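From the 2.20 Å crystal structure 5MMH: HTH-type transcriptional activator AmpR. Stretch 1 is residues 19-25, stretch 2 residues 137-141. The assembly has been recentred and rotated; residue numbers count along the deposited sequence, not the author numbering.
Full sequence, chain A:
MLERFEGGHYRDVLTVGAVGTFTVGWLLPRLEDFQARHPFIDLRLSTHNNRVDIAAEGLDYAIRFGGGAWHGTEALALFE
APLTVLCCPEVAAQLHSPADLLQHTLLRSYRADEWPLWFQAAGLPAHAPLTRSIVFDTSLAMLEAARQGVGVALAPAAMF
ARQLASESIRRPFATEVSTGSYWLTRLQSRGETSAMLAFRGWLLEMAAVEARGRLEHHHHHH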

ATOM      1  N   VAL A  19      -5.874   8.257  -2.234  1.00 18.47           N
ATOM      2  CA  VAL A  19      -5.007   7.115  -2.510  1.00 16.67           C
ATOM      3  C   VAL A  19      -3.884   7.075  -1.486  1.00 18.87           C
ATOM      4  O   VAL A  19      -3.386   8.112  -1.039  1.00 13.80           O
ATOM      5  N   GLY A  20      -3.497   5.860  -1.085  1.00 21.11           N
ATOM      6  CA  GLY A  20      -2.564   5.719   0.021  1.00 16.90           C
ATOM      7  C   GLY A  20      -1.241   6.408  -0.228  1.00 11.08           C
ATOM      8  O   GLY A  20      -0.713   7.099   0.649  1.00 12.87           O
ATOM      9  N   THR A  21      -0.711   6.267  -1.437  1.00 12.60           N
ATOM     10  CA  THR A  21       0.559   6.899  -1.790  1.00 16.35           C
ATOM     11  C   THR A  21       0.504   8.410  -1.606  1.00 21.81           C
ATOM     12  O   THR A  21       1.454   9.018  -1.094  1.00 18.02           O
ATOM     13  N   PHE A  22      -0.606   9.031  -2.011  1.00 16.79           N
ATOM     14  CA  PHE A  22      -0.785  10.471  -1.817  1.00 17.18           C
ATOM     15  C   PHE A  22      -0.951  10.826  -0.341  1.00 15.20           C
ATOM     16  O   PHE A  22      -0.503  11.887   0.108  1.00 14.21           O
ATOM     17  N   THR A  23      -1.616   9.970   0.431  1.00 15.37           N
ATOM     18  CA  THR A  23      -1.868  10.307   1.831  1.00 14.84           C
ATOM     19  C   THR A  23      -0.575  10.352   2.637  1.00 14.47           C
ATOM     20  O   THR A  23      -0.326  11.312   3.376  1.00 13.78           O
ATOM     21  N   VAL A  24       0.263   9.322   2.516  1.00 13.07           N
ATOM     22  CA  VAL A  24       1.446   9.265   3.371  1.00 16.66           C
ATOM     23  C   VAL A  24       2.602  10.039   2.757  1.00 15.75           C
ATOM     24  O   VAL A  24       3.396  10.623   3.489  1.00 19.61           O
ATOM     25  N   GLY A  25       2.699  10.102   1.427  1.00 16.01           N
ATOM     26  CA  GLY A  25       3.767  10.889   0.831  1.00 14.20           C
ATOM     27  C   GLY A  25       3.548  12.398   0.824  1.00 22.78           C
ATOM     28  O   GLY A  25       4.528  13.144   0.690  1.00 16.44           O
ATOM     29  N   ASP A 137      -0.814  -2.958  -6.780  1.00 18.43           N
ATOM     30  CA  ASP A 137      -2.016  -2.156  -6.630  1.00 18.09           C
ATOM     31  C   ASP A 137      -1.690  -0.765  -6.117  1.00 23.51           C
ATOM     32  O   ASP A 137      -2.457   0.165  -6.358  1.00 19.97           O
ATOM     33  N   THR A 138      -0.561  -0.603  -5.434  1.00 18.05           N
ATOM     34  CA  THR A 138      -0.187   0.651  -4.796  1.00 23.33           C
ATOM     35  C   THR A 138       1.312   0.846  -4.958  1.00 25.50           C
ATOM     36  O   THR A 138       2.088  -0.110  -4.829  1.00 24.91           O
ATOM     37  N   SER A 139       1.705   2.090  -5.241  1.00 16.99           N
ATOM     38  CA  SER A 139       3.116   2.425  -5.367  1.00 16.76           C
ATOM     39  C   SER A 139       3.856   2.206  -4.063  1.00 15.50           C
ATOM     40  O   SER A 139       5.059   1.917  -4.074  1.00 18.88           O
ATOM     41  N   LEU A 140       3.170   2.356  -2.930  1.00 17.71           N
ATOM     42  CA  LEU A 140       3.808   2.044  -1.653  1.00 17.16           C
ATOM     43  C   LEU A 140       4.323   0.614  -1.641  1.00 19.55           C
ATOM     44  O   LEU A 140       5.458   0.359  -1.225  1.00 19.69           O
ATOM     45  N   ALA A 141       3.504  -0.337  -2.098  1.00 15.43           N
ATOM     46  CA  ALA A 141       3.965  -1.719  -2.128  1.00 19.61           C
ATOM     47  C   ALA A 141       5.081  -1.883  -3.146  1.00 22.17           C
ATOM     48  O   ALA A 141       6.043  -2.621  -2.903  1.00 16.19           O
TER

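Two helix beginnings meet here, and the contact is small: 197 Å² is buried in total, most of it on Thr-21 and Leu-140, whose CA atoms lie 5.8 Å apart. No direct hydrogen bond crosses between the stretches, so the contact rests on van der Waals packing and two bridging waters.

Leu-140 points its CA-to-CB bond toward the first helix and adopts chi1 m (-71°) with chi2 t (175°). Val-24 CG2 lies against both methyls of Leu-140, 3.7 Å from Leu-140 CD2 and 3.8 Å from Leu-140 CD1, while Leu-140 CD1 also lies 3.9 Å from Gly-20 C. Val-24 also points toward the second stretch, and its chi1 of -59° (m) brings CG2 to that contact. Gly-20 and Val-24 are one helical turn apart, as the 3.1 Å bond from Val-24 N to Gly-20 O confirms, and the leucine touches both.

Thr-21 leaves its helix sideways, yet chi1 m (-61°) carries OG1 to the second stretch, 3.5 Å from Ser-139 CB and 3.7 Å from Leu-140 CG. The hydroxyl bonds water 1 at 2.9 Å from OG1; that water accepts from Ser-139 N, also at 2.9 Å. Ser-139 is likewise m (-65°), its CA-to-CB bond directed toward the first stretch.

Thr-138, at chi1 t (170°), caps its own helix: OG1 accepts from Leu-140 N at 3.2 Å, with an N-H...O angle of 139°. The same OG1 bonds water 2 at 2.5 Å, a short separation, and water 2 accepts from Thr-21 N at 3.0 Å. Both waters thus take up free amide hydrogens near a helix start and tie them to a threonine hydroxyl of the facing stretch.

Thr-23, outside the contact, is m (-58°), which lets OG1 donate back to Val-19 O at 3.1 Å.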

ATOM      1  CB  VAL A  19      -4.447   7.158  -3.939  1.00 21.89           C
ATOM      2  CG1 VAL A  19      -5.526   6.895  -4.911  1.00 26.09           C
ATOM      3  CG2 VAL A  19      -3.878   8.502  -4.248  1.00 25.82           C
ATOM      4  CB  THR A  21       0.921   6.548  -3.237  1.00 18.15           C
ATOM      5  OG1 THR A  21       1.065   5.122  -3.341  1.00 22.21           O
ATOM      6  CG2 THR A  21       2.231   7.248  -3.692  1.00 13.83           C
ATOM      7  CB  PHE A  22      -2.002  10.928  -2.621  1.00 11.53           C
ATOM      8  CG  PHE A  22      -2.276  12.404  -2.580  1.00 11.95           C
ATOM      9  CD1 PHE A  22      -3.062  12.954  -1.578  1.00  9.77           C
ATOM     10  CD2 PHE A  22      -1.832  13.228  -3.603  1.00 10.89           C
ATOM     11  CE1 PHE A  22      -3.363  14.323  -1.578  1.00 10.78           C
ATOM     12  CE2 PHE A  22      -2.119  14.583  -3.593  1.00 13.80           C
ATOM     13  CZ  PHE A  22      -2.878  15.124  -2.583  1.00  9.14           C
ATOM     14  CB  THR A  23      -2.849   9.313   2.443  1.00 16.03           C
ATOM     15  OG1 THR A  23      -4.059   9.336   1.694  1.00 15.04           O
ATOM     16  CG2 THR A  23      -3.164   9.675   3.892  1.00 18.55           C
ATOM     17  CB  VAL A  24       1.870   7.818   3.712  1.00 14.85           C
ATOM     18  CG1 VAL A  24       0.750   7.096   4.413  1.00 18.47           C
ATOM     19  CG2 VAL A  24       2.267   7.055   2.490  1.00 13.66           C
ATOM     20  CB  ASP A 137      -3.026  -2.851  -5.697  1.00 21.04           C
ATOM     21  CG  ASP A 137      -2.642  -2.776  -4.173  1.00 36.91           C
ATOM     22  OD1 ASP A 137      -1.486  -3.123  -3.784  1.00 32.41           O
ATOM     23  OD2 ASP A 137      -3.540  -2.433  -3.341  1.00 37.74           O
ATOM     24  CB  THR A 138      -0.585   0.678  -3.284  1.00 20.90           C
ATOM     25  OG1 THR A 138      -0.010   1.813  -2.627  1.00 26.86           O
ATOM     26  CG2 THR A 138      -0.106  -0.520  -2.576  1.00 13.23           C
ATOM     27  CB  SER A 139       3.277   3.884  -5.812  1.00 18.63           C
ATOM     28  OG  SER A 139       2.754   4.076  -7.113  1.00 24.26           O
ATOM     29  CB  LEU A 140       2.829   2.257  -0.507  1.00 15.71           C
ATOM     30  CG  LEU A 140       2.493   3.715  -0.208  1.00 23.23           C
ATOM     31  CD1 LEU A 140       1.431   3.731   0.872  1.00 25.23           C
ATOM     32  CD2 LEU A 140       3.730   4.515   0.206  1.00 13.88           C
ATOM     33  CB  ALA A 141       2.803  -2.665  -2.445  1.00 16.46           C
TER
HETATM   34  O   HOH W   1      -0.236   4.195  -5.749  1.00 19.90           O
HETATM   35  O   HOH W   2      -1.594   3.753  -2.843  1.00 25.18           O